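Phosphotriesterase family protein (Listeria monocytogenes serotype 4b str. H7858, PDB 3PNZ) probably hydrolyses phosphorylated sugar lactones at a two-zinc active site carried by an amidohydrolase-type TIM barrel. Local coordinates at residues P29-W32 and Q33-A37; L42-K45 and E46-Q49; T67-D70 and Y71-V75; Y120-I123 and E124-T128. All blocks are in the same frame, centred on the assembly; numbering follows the deposited sequence.

Contact 1 (P29-W32 and Q33-A37); sequences PAYW and QERDA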
loop_
_atom_site.group_PDB
_atom_site.type_symbol
_atom_site.label_atom_id
_atom_site.label_comp_id
_atom_site.label_asym_id
_atom_site.label_seq_id
_atom_site.Cartn_x
_atom_site.Cartn_y
_atom_site.Cartn_z
ATOM N N PRO A 29 2.736 -8.705 -12.408
ATOM C CA PRO A 29 1.615 -7.953 -12.984
ATOM C C PRO A 29 1.361 -8.354 -14.436
ATOM O O PRO A 29 2.280 -8.270 -15.245
ATOM C CB PRO A 29 2.102 -6.498 -12.944
ATOM C CG PRO A 29 3.188 -6.459 -11.948
ATOM C CD PRO A 29 3.765 -7.837 -11.809
ATOM N N ALA A 30 0.146 -8.785 -14.757
ATOM C CA ALA A 30 -0.152 -9.259 -16.106
ATOM C C ALA A 30 0.152 -8.191 -17.147
ATOM O O ALA A 30 0.808 -8.456 -18.152
ATOM C CB ALA A 30 -1.604 -9.690 -16.209
ATOM N N TYR A 31 -0.333 -6.983 -16.895
ATOM C CA TYR A 31 -0.152 -5.880 -17.828
ATOM C C TYR A 31 1.318 -5.698 -18.216
ATOM O O TYR A 31 1.638 -5.493 -19.390
ATOM C CB TYR A 31 -0.723 -4.592 -17.235
ATOM C CG TYR A 31 -0.504 -3.387 -18.107
ATOM C CD1 TYR A 31 -1.460 -2.991 -19.031
ATOM C CD2 TYR A 31 0.673 -2.654 -18.022
ATOM C CE1 TYR A 31 -1.257 -1.888 -19.837
ATOM C CE2 TYR A 31 0.882 -1.557 -18.823
ATOM C CZ TYR A 31 -0.082 -1.177 -19.729
ATOM O OH TYR A 31 0.126 -0.075 -20.527
ATOM N N TRP A 32 2.213 -5.788 -17.235
ATOM C CA TRP A 32 3.637 -5.594 -17.496
ATOM C C TRP A 32 4.303 -6.836 -18.092
ATOM O O TRP A 32 5.141 -6.728 -18.993
ATOM C CB TRP A 32 4.362 -5.136 -16.227
ATOM C CG TRP A 32 3.970 -3.749 -15.810
ATOM C CD1 TRP A 32 3.439 -3.364 -14.608
ATOM C CD2 TRP A 32 4.074 -2.559 -16.600
ATOM N NE1 TRP A 32 3.208 -2.008 -14.606
ATOM C CE2 TRP A 32 3.591 -1.491 -15.816
ATOM C CE3 TRP A 32 4.531 -2.294 -17.897
ATOM C CZ2 TRP A 32 3.554 -0.180 -16.283
ATOM C CZ3 TRP A 32 4.491 -0.987 -18.361
ATOM C CH2 TRP A 32 4.004 0.051 -17.556
ATOM N N GLN A 33 3.923 -8.009 -17.591
ATOM C CA GLN A 33 4.421 -9.271 -18.122
ATOM C C GLN A 33 4.129 -9.380 -19.621
ATOM O O GLN A 33 4.977 -9.803 -20.407
ATOM C CB GLN A 33 3.766 -10.441 -17.384
ATOM C CG GLN A 33 4.334 -11.805 -17.746
ATOM C CD GLN A 33 3.526 -12.939 -17.152
ATOM O OE1 GLN A 33 2.294 -12.884 -17.107
ATOM N NE2 GLN A 33 4.212 -13.980 -16.695
ATOM N N GLU A 34 2.922 -8.993 -20.009
ATOM C CA GLU A 34 2.518 -9.063 -21.406
ATOM C C GLU A 34 3.316 -8.097 -22.274
ATOM O O GLU A 34 3.395 -8.275 -23.489
ATOM C CB GLU A 34 1.015 -8.807 -21.542
ATOM C CG GLU A 34 0.165 -9.936 -20.956
ATOM C CD GLU A 34 -1.298 -9.568 -20.801
ATOM O OE1 GLU A 34 -1.799 -8.751 -21.601
ATOM O OE2 GLU A 34 -1.951 -10.103 -19.875
ATOM N N ARG A 35 3.914 -7.082 -21.652
ATOM C CA ARG A 35 4.680 -6.076 -22.389
ATOM C C ARG A 35 6.181 -6.249 -22.219
ATOM O O ARG A 35 6.964 -5.364 -22.574
ATOM C CB ARG A 35 4.261 -4.668 -21.972
ATOM C CG ARG A 35 2.939 -4.258 -22.584
ATOM C CD ARG A 35 2.325 -3.056 -21.906
ATOM N NE ARG A 35 1.046 -2.738 -22.528
ATOM C CZ ARG A 35 -0.041 -3.492 -22.406
ATOM N NH1 ARG A 35 -0.001 -4.606 -21.680
ATOM N NH2 ARG A 35 -1.165 -3.134 -23.009
ATOM N N ASP A 36 6.569 -7.389 -21.666
ATOM C CA ASP A 36 7.972 -7.724 -21.475
ATOM C C ASP A 36 8.717 -6.712 -20.612
ATOM O O ASP A 36 9.939 -6.609 -20.699
ATOM C CB ASP A 36 8.671 -7.873 -22.831
ATOM C CG ASP A 36 8.140 -9.045 -23.632
ATOM O OD1 ASP A 36 8.122 -10.173 -23.094
ATOM O OD2 ASP A 36 7.743 -8.838 -24.800
ATOM N N ALA A 37 7.987 -5.975 -19.775
ATOM C CA ALA A 37 8.614 -5.058 -18.824
ATOM C C ALA A 37 9.154 -5.837 -17.622
ATOM O O ALA A 37 8.609 -5.771 -16.510
ATOM C CB ALA A 37 7.628 -3.984 -18.384
#

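Contact 2 (L42-K45 and E46-Q49); sequences LDDK and EKSQ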
loop_
_atom_site.group_PDB
_atom_site.type_symbol
_atom_site.label_atom_id
_atom_site.label_comp_id
_atom_site.label_asym_id
_atom_site.label_seq_id
_atom_site.Cartn_x
_atom_site.Cartn_y
_atom_site.Cartn_z
ATOM N N LEU A 42 8.560 -8.970 -9.901
ATOM C CA LEU A 42 9.309 -9.490 -8.769
ATOM C C LEU A 42 9.020 -10.985 -8.698
ATOM O O LEU A 42 8.136 -11.423 -7.967
ATOM C CB LEU A 42 8.895 -8.793 -7.472
ATOM C CG LEU A 42 9.228 -7.297 -7.415
ATOM C CD1 LEU A 42 8.727 -6.656 -6.118
ATOM C CD2 LEU A 42 10.726 -7.091 -7.569
ATOM N N ASP A 43 9.768 -11.760 -9.475
ATOM C CA ASP A 43 9.362 -13.123 -9.792
ATOM C C ASP A 43 10.296 -14.200 -9.251
ATOM O O ASP A 43 10.312 -15.316 -9.771
ATOM C CB ASP A 43 9.216 -13.266 -11.308
ATOM C CG ASP A 43 10.491 -12.907 -12.053
ATOM O OD1 ASP A 43 11.509 -12.585 -11.399
ATOM O OD2 ASP A 43 10.476 -12.960 -13.300
ATOM N N ASP A 44 11.058 -13.872 -8.211
ATOM C CA ASP A 44 11.947 -14.846 -7.573
ATOM C C ASP A 44 11.800 -14.828 -6.054
ATOM O O ASP A 44 12.352 -13.964 -5.375
ATOM C CB ASP A 44 13.406 -14.590 -7.961
ATOM C CG ASP A 44 14.339 -15.711 -7.523
ATOM O OD1 ASP A 44 14.237 -16.183 -6.367
ATOM O OD2 ASP A 44 15.182 -16.122 -8.347
ATOM N N LYS A 45 11.075 -15.806 -5.520
ATOM C CA LYS A 45 10.779 -15.851 -4.088
ATOM C C LYS A 45 12.031 -15.768 -3.211
ATOM O O LYS A 45 12.047 -15.060 -2.205
ATOM C CB LYS A 45 9.949 -17.105 -3.758
ATOM C CG LYS A 45 9.601 -17.289 -2.277
ATOM C CD LYS A 45 10.703 -18.029 -1.519
ATOM C CE LYS A 45 10.154 -18.692 -0.252
ATOM N NZ LYS A 45 11.238 -19.360 0.525
ATOM N N GLU A 46 13.086 -16.488 -3.575
ATOM C CA GLU A 46 14.268 -16.512 -2.719
ATOM C C GLU A 46 15.009 -15.173 -2.730
ATOM O O GLU A 46 15.574 -14.761 -1.711
ATOM C CB GLU A 46 15.201 -17.669 -3.085
ATOM C CG GLU A 46 14.573 -19.063 -2.901
ATOM C CD GLU A 46 14.145 -19.360 -1.464
ATOM O OE1 GLU A 46 14.678 -18.735 -0.518
ATOM O OE2 GLU A 46 13.274 -20.240 -1.279
ATOM N N LYS A 47 14.994 -14.488 -3.872
ATOM C CA LYS A 47 15.612 -13.163 -3.951
ATOM C C LYS A 47 14.813 -12.128 -3.148
ATOM O O LYS A 47 15.389 -11.355 -2.379
ATOM C CB LYS A 47 15.808 -12.716 -5.406
ATOM C CG LYS A 47 16.887 -13.510 -6.141
ATOM C CD LYS A 47 17.081 -13.037 -7.577
ATOM C CE LYS A 47 18.172 -13.847 -8.265
ATOM N NZ LYS A 47 18.355 -13.445 -9.679
ATOM N N SER A 48 13.492 -12.129 -3.312
ATOM C CA SER A 48 12.651 -11.240 -2.518
ATOM C C SER A 48 12.879 -11.503 -1.044
ATOM O O SER A 48 12.997 -10.574 -0.244
ATOM C CB SER A 48 11.174 -11.410 -2.869
ATOM O OG SER A 48 10.935 -11.122 -4.233
ATOM N N GLN A 49 12.973 -12.781 -0.686
ATOM C CA GLN A 49 13.161 -13.154 0.711
ATOM C C GLN A 49 14.444 -12.581 1.314
ATOM O O GLN A 49 14.473 -12.183 2.479
ATOM C CB GLN A 49 13.116 -14.677 0.876
ATOM C CG GLN A 49 13.382 -15.121 2.297
ATOM C CD GLN A 49 13.049 -16.584 2.520
ATOM O OE1 GLN A 49 12.224 -17.161 1.806
ATOM N NE2 GLN A 49 13.686 -17.188 3.515
#

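Contact 3 (T67-D70 and Y71-V75); sequences TAVD and YGRRV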
loop_
_atom_site.group_PDB
_atom_site.type_symbol
_atom_site.label_atom_id
_atom_site.label_comp_id
_atom_site.label_asym_id
_atom_site.label_seq_id
_atom_site.Cartn_x
_atom_site.Cartn_y
_atom_site.Cartn_z
ATOM N N THR A 67 0.106 -5.246 -3.017
ATOM C CA THR A 67 -0.185 -5.932 -4.275
ATOM C C THR A 67 -1.654 -6.330 -4.345
ATOM O O THR A 67 -2.128 -7.141 -3.534
ATOM C CB THR A 67 0.694 -7.192 -4.444
ATOM O OG1 THR A 67 2.072 -6.852 -4.229
ATOM C CG2 THR A 67 0.514 -7.798 -5.832
ATOM N N ALA A 68 -2.364 -5.765 -5.319
ATOM C CA ALA A 68 -3.798 -5.999 -5.493
ATOM C C ALA A 68 -4.054 -7.028 -6.594
ATOM O O ALA A 68 -3.113 -7.516 -7.211
ATOM C CB ALA A 68 -4.514 -4.686 -5.805
ATOM N N VAL A 69 -5.322 -7.338 -6.865
ATOM C CA VAL A 69 -5.647 -8.468 -7.742
ATOM C C VAL A 69 -5.190 -8.256 -9.187
ATOM O O VAL A 69 -4.884 -9.220 -9.894
ATOM C CB VAL A 69 -7.155 -8.813 -7.713
ATOM C CG1 VAL A 69 -7.967 -7.786 -8.502
ATOM C CG2 VAL A 69 -7.386 -10.215 -8.256
ATOM N N ASP A 70 -5.133 -6.995 -9.609
ATOM C CA ASP A 70 -4.696 -6.643 -10.962
ATOM C C ASP A 70 -3.167 -6.563 -11.106
ATOM O O ASP A 70 -2.650 -6.266 -12.185
ATOM C CB ASP A 70 -5.361 -5.327 -11.412
ATOM C CG ASP A 70 -5.230 -4.206 -10.377
ATOM O OD1 ASP A 70 -4.744 -4.454 -9.254
ATOM O OD2 ASP A 70 -5.610 -3.056 -10.695
ATOM N N TYR A 71 -2.445 -6.850 -10.029
ATOM C CA TYR A 71 -0.996 -6.696 -10.033
ATOM C C TYR A 71 -0.261 -8.035 -9.879
ATOM O O TYR A 71 0.896 -8.076 -9.462
ATOM C CB TYR A 71 -0.558 -5.683 -8.959
ATOM C CG TYR A 71 0.686 -4.913 -9.338
ATOM C CD1 TYR A 71 0.654 -3.972 -10.359
ATOM C CD2 TYR A 71 1.889 -5.136 -8.689
ATOM C CE1 TYR A 71 1.791 -3.267 -10.724
ATOM C CE2 TYR A 71 3.041 -4.433 -9.048
ATOM C CZ TYR A 71 2.977 -3.501 -10.068
ATOM O OH TYR A 71 4.107 -2.797 -10.433
ATOM N N GLY A 72 -0.949 -9.125 -10.221
ATOM C CA GLY A 72 -0.326 -10.439 -10.306
ATOM C C GLY A 72 0.229 -10.985 -9.005
ATOM O O GLY A 72 1.419 -11.260 -8.886
ATOM N N ARG A 73 -0.646 -11.175 -8.024
ATOM C CA ARG A 73 -0.209 -11.644 -6.724
ATOM C C ARG A 73 0.432 -13.027 -6.797
ATOM O O ARG A 73 0.060 -13.858 -7.629
ATOM C CB ARG A 73 -1.385 -11.706 -5.750
ATOM C CG ARG A 73 -2.168 -10.412 -5.583
ATOM C CD ARG A 73 -2.995 -10.548 -4.319
ATOM N NE ARG A 73 -3.938 -9.473 -4.040
ATOM C CZ ARG A 73 -5.244 -9.537 -4.293
ATOM N NH1 ARG A 73 -5.767 -10.604 -4.894
ATOM N NH2 ARG A 73 -6.031 -8.528 -3.958
ATOM N N ARG A 74 1.403 -13.243 -5.916
ATOM C CA ARG A 74 1.955 -14.565 -5.646
ATOM C C ARG A 74 1.825 -14.811 -4.140
ATOM O O ARG A 74 2.816 -14.842 -3.406
ATOM C CB ARG A 74 3.418 -14.631 -6.099
ATOM C CG ARG A 74 3.599 -14.569 -7.614
ATOM C CD ARG A 74 2.806 -15.683 -8.274
ATOM N NE ARG A 74 3.048 -15.819 -9.709
ATOM C CZ ARG A 74 2.331 -15.227 -10.662
ATOM N NH1 ARG A 74 1.316 -14.420 -10.357
ATOM N NH2 ARG A 74 2.637 -15.440 -11.934
ATOM N N VAL A 75 0.583 -14.957 -3.685
ATOM C CA VAL A 75 0.277 -14.995 -2.257
ATOM C C VAL A 75 0.988 -16.128 -1.519
ATOM O O VAL A 75 1.483 -15.936 -0.408
ATOM C CB VAL A 75 -1.241 -15.078 -2.012
ATOM C CG1 VAL A 75 -1.546 -15.153 -0.520
ATOM C CG2 VAL A 75 -1.936 -13.876 -2.639
HETATM O O HOH W 1 -3.411 -11.434 -8.895
#

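Contact 4 (Y120-I123 and E124-T128); sequences YEWI and ENTTT. With PO4 (phosphate ion), chain M.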
loop_
_atom_site.group_PDB
_atom_site.type_symbol
_atom_site.label_atom_id
_atom_site.label_comp_id
_atom_site.label_asym_id
_atom_site.label_seq_id
_atom_site.Cartn_x
_atom_site.Cartn_y
_atom_site.Cartn_z
ATOM N N TYR A 120 -10.657 -5.573 -17.252
ATOM C CA TYR A 120 -11.611 -4.605 -17.769
ATOM C C TYR A 120 -12.948 -5.291 -18.026
ATOM O O TYR A 120 -13.999 -4.769 -17.662
ATOM C CB TYR A 120 -11.123 -3.969 -19.074
ATOM C CG TYR A 120 -10.375 -2.656 -18.933
ATOM C CD1 TYR A 120 -9.090 -2.511 -19.453
ATOM C CD2 TYR A 120 -10.957 -1.559 -18.306
ATOM C CE1 TYR A 120 -8.401 -1.309 -19.341
ATOM C CE2 TYR A 120 -10.272 -0.352 -18.181
ATOM C CZ TYR A 120 -8.996 -0.234 -18.705
ATOM O OH TYR A 120 -8.310 0.957 -18.599
ATOM N N GLU A 121 -12.909 -6.454 -18.671
ATOM C CA GLU A 121 -14.148 -7.145 -19.003
ATOM C C GLU A 121 -14.891 -7.521 -17.724
ATOM O O GLU A 121 -16.099 -7.317 -17.611
ATOM C CB GLU A 121 -13.888 -8.383 -19.859
ATOM C CG GLU A 121 -15.181 -9.032 -20.358
ATOM C CD GLU A 121 -14.956 -10.309 -21.152
ATOM O OE1 GLU A 121 -15.734 -10.558 -22.098
ATOM O OE2 GLU A 121 -14.010 -11.064 -20.834
ATOM N N TRP A 122 -14.150 -8.062 -16.762
ATOM C CA TRP A 122 -14.703 -8.436 -15.467
ATOM C C TRP A 122 -15.378 -7.254 -14.787
ATOM O O TRP A 122 -16.550 -7.317 -14.423
ATOM C CB TRP A 122 -13.597 -9.006 -14.578
ATOM C CG TRP A 122 -13.941 -9.126 -13.116
ATOM C CD1 TRP A 122 -15.111 -9.588 -12.574
ATOM C CD2 TRP A 122 -13.086 -8.805 -12.012
ATOM N NE1 TRP A 122 -15.037 -9.560 -11.199
ATOM C CE2 TRP A 122 -13.805 -9.083 -10.830
ATOM C CE3 TRP A 122 -11.789 -8.292 -11.908
ATOM C CZ2 TRP A 122 -13.265 -8.876 -9.561
ATOM C CZ3 TRP A 122 -11.253 -8.085 -10.647
ATOM C CH2 TRP A 122 -11.992 -8.379 -9.489
ATOM N N ILE A 123 -14.633 -6.165 -14.635
ATOM C CA ILE A 123 -15.109 -5.019 -13.877
ATOM C C ILE A 123 -16.269 -4.316 -14.574
ATOM O O ILE A 123 -17.216 -3.874 -13.924
ATOM C CB ILE A 123 -13.950 -4.051 -13.566
ATOM C CG1 ILE A 123 -12.948 -4.749 -12.638
ATOM C CG2 ILE A 123 -14.482 -2.763 -12.952
ATOM C CD1 ILE A 123 -11.599 -4.060 -12.504
ATOM N N GLU A 124 -16.215 -4.251 -15.900
ATOM C CA GLU A 124 -17.277 -3.616 -16.667
ATOM C C GLU A 124 -18.591 -4.396 -16.565
ATOM O O GLU A 124 -19.669 -3.808 -16.472
ATOM C CB GLU A 124 -16.851 -3.461 -18.133
ATOM C CG GLU A 124 -17.933 -2.902 -19.038
ATOM C CD GLU A 124 -18.432 -1.538 -18.588
ATOM O OE1 GLU A 124 -17.735 -0.535 -18.852
ATOM O OE2 GLU A 124 -19.525 -1.468 -17.977
ATOM N N ASN A 125 -18.492 -5.722 -16.550
ATOM C CA ASN A 125 -19.679 -6.569 -16.629
ATOM C C ASN A 125 -20.146 -7.182 -15.311
ATOM O O ASN A 125 -20.988 -8.080 -15.296
ATOM C CB ASN A 125 -19.472 -7.650 -17.689
ATOM C CG ASN A 125 -19.337 -7.068 -19.083
ATOM O OD1 ASN A 125 -20.322 -6.637 -19.683
ATOM N ND2 ASN A 125 -18.114 -7.036 -19.598
ATOM N N THR A 126 -19.612 -6.681 -14.202
ATOM C CA THR A 126 -19.973 -7.173 -12.882
ATOM C C THR A 126 -20.579 -6.029 -12.082
ATOM O O THR A 126 -20.089 -4.900 -12.144
ATOM C CB THR A 126 -18.737 -7.739 -12.162
ATOM O OG1 THR A 126 -18.194 -8.817 -12.934
ATOM C CG2 THR A 126 -19.082 -8.233 -10.767
ATOM N N THR A 127 -21.658 -6.303 -11.355
ATOM C CA THR A 127 -22.342 -5.253 -10.607
ATOM C C THR A 127 -21.456 -4.790 -9.458
ATOM O O THR A 127 -20.619 -5.544 -8.973
ATOM C CB THR A 127 -23.671 -5.740 -10.007
ATOM O OG1 THR A 127 -23.406 -6.772 -9.050
ATOM C CG2 THR A 127 -24.595 -6.278 -11.095
ATOM N N THR A 128 -21.660 -3.556 -9.017
ATOM C CA THR A 128 -20.913 -3.024 -7.885
ATOM C C THR A 128 -21.015 -3.974 -6.686
ATOM O O THR A 128 -20.023 -4.248 -6.012
ATOM C CB THR A 128 -21.394 -1.605 -7.503
ATOM O OG1 THR A 128 -21.320 -0.748 -8.651
ATOM C CG2 THR A 128 -20.533 -1.022 -6.400
HETATM P P PO4 M . -24.309 -1.027 -10.637
HETATM O O1 PO4 M . -24.937 -0.977 -9.261
HETATM O O2 PO4 M . -23.559 0.260 -10.901
HETATM O O3 PO4 M . -25.380 -1.195 -11.689
HETATM O O4 PO4 M . -23.360 -2.196 -10.705
#

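Contact 1 (P29-W32 and Q33-A37)
The guanidinium of R35 lies flat over one face of the Y31 ring, the two planes only 12° apart, while in-plane at the ring's edge sits CD2 of W32. Between the two side chains the nearest atoms are R35 CZ and Y31 CE1, 3.3 Å apart, and CZ stands 3.7 Å from the centroid of the Y31 ring, a cation-pi stack; R35 CD adds a CH-pi contact over the same ring. The W32 indole carries Y31 CD2 over the centre of one face, and its CE3 touches A37 CB at 3.6 Å. Y31 CG, anti to the backbone N (chi1 177°), sets the ring under the guanidinium, and the extended arginine chain lets R35 NH1 reach Y31 O, 3.0 Å away on a lone pair in the carbonyl plane. The short helix 30-33 ends in a Schellman motif, with bonds from A37 N to W32 O (3.0 Å) and D36 N to Q33 O; D36, with positive phi, is the C-prime residue. Separately, R35 N donates to W32 O from the opposite face. E34 OE2 bonds to K104 N. The stack, the bond to Y31 O and the salt bridge to D102 engage the guanidinium together, which should restrict its rotation.

Contact 2 (L42-K45 and E46-Q49)
At D44 the chain turns from loop into helix 45-57, and the first helical bonds run from S48 N to D44 O, 3.0 Å and nearly straight, and from Q49 N to K45 O. D44 is the N-cap: OD1 accepts from K47 N at 3.1 Å, the donor meeting it from above the carboxylate plane. Its CG stands anti to the backbone N (chi1 -170°), which folds the carboxylate back over the first turn, where one amide that lacks a partner in the preceding turn is satisfied. The aliphatic part of K47 crosses this carboxylate, with K47 CG 3.6 Å from D44 CG, but its ammonium stays beyond salt-bridge range, NZ lying 4.4 Å from D44 OD2. K45, the next residue, bends at its second torsion (chi2 -87°) and runs beside E46 and Q49, all three pointing the same way. K45 NZ thereby donates to Q49 OE1 at 2.7 Å, in the plane of that amide, and forms a salt bridge with E46 OE2 at 2.9 Å, reached from above the carboxylate. Two acceptors from the helix itself, one neutral and one charged, therefore hold the ammonium. A third comes from helix 75-85, where E84 forms a salt bridge with K45 and also accepts from Q49 NE2, so K45 and Q49 join helix 45-57 to helix 75-85 through E84. On another side, Y282 of helix 280-283 bonds to D44 N and S48 OG, while L42 packs on C27 and Y279 of adjoining loops.

Contact 3 (T67-D70 and Y71-V75)
R73 leaves the backbone with CG anti to its carbonyl carbon (chi1 -55°) and stays extended as far as NE, which carries its guanidinium back along the chain to T67, A68 and V69. NE donates to T67 O at 3.0 Å, the oxygen lying at the guanidinium edge and tilted a little from its plane. The flat group then covers the peptide link between A68 and V69: A68 C and V69 N both lie over one face, toward its rim, with CZ 3.4 Å from V69 N. NH1 reaches V69 CB at 3.6 Å, and the methyl CG2 of T67 rests 3.8 Å from CG of R73 as the two side chains run alongside in opposing senses. The same methyl comes near the plane of the Y71 ring at its edge. Y71 N closes a tight turn by donating to A68 O, 3.0 Å away and above the plane of that carbonyl. A water links the two segments, donating to V69 O at 2.8 Å and accepting from R73 N at 2.9 Å. The far end of the arginine has partners of its own: NH1 forms salt bridges with E138 and E144, and NH2 donates to T92 O, an arrangement consistent with a buried guanidinium that keeps its charge. D70 OD2 receives W101 NE1, and T67 OG1 is held by D65 and by H24, a zinc ligand. With the Y71 side chain about 6 Å from a zinc ion, this is a loop following strand 62-65, at the C-terminal strand ends where TIM-barrel enzymes of the amidohydrolase type carry their active site.

Contact 4 (Y120-I123 and E124-T128)
E121 O is gripped twice by N125, whose amide ND2 donates at 2.8 Å and whose backbone N donates to that oxygen at 3.1 Å. With CG of N125 beside its own nitrogen (chi1 -65°), the side chain turns back on the last helical turn, crossing that of E121 so that ND2 also meets E121 CG at 3.6 Å. The next carbonyl is served in a similar way: T126 OG1 donates to W122 O at 2.7 Å, and N125 N adds a weak bond. The same hydroxyl oxygen sits 3.2 Å from CD1 of the W122 indole. Both groups thus meet carbonyls at the end of helix 119-124, where backbone donors run short. A phosphate, probably from the crystallisation liquor, binds beyond the turn, T128 N donating to its O4 at 2.8 Å. That amide starts helix 128-140, at an N-terminus where the helix dipole would probably favour an anion; T127, the N-cap, accepts from K130 N. Between the two helices, W122 and I123 pack on L131 of helix 128-140, and W122 meets F134 edge-to-face. K168 of helix 164-180 donates to I123 O and T126 O, tying a third helix to the turn.

The four contacts come in series along the chain, each a local turn or helix end, all within the same TIM-barrel fold. Contacts 1 and 2 mark the end of helix 30-33 and the start of helix 45-57, centres about 17 Å apart, after strand 19-23; contact 3 lies in the loop after strand 62-65, leading to helix 75-85. It is central to the set: P29 CG of contact 1 packs on Y71 CZ at 3.5 Å, and V69 CG1 touches W122 CZ3 of contact 4 at 3.9 Å. Contacts 2 and 4 are far apart, centres about 32 Å. Contact 3, buried and near the zinc site, thus touches both contact 1 and helix 119-124 of contact 4.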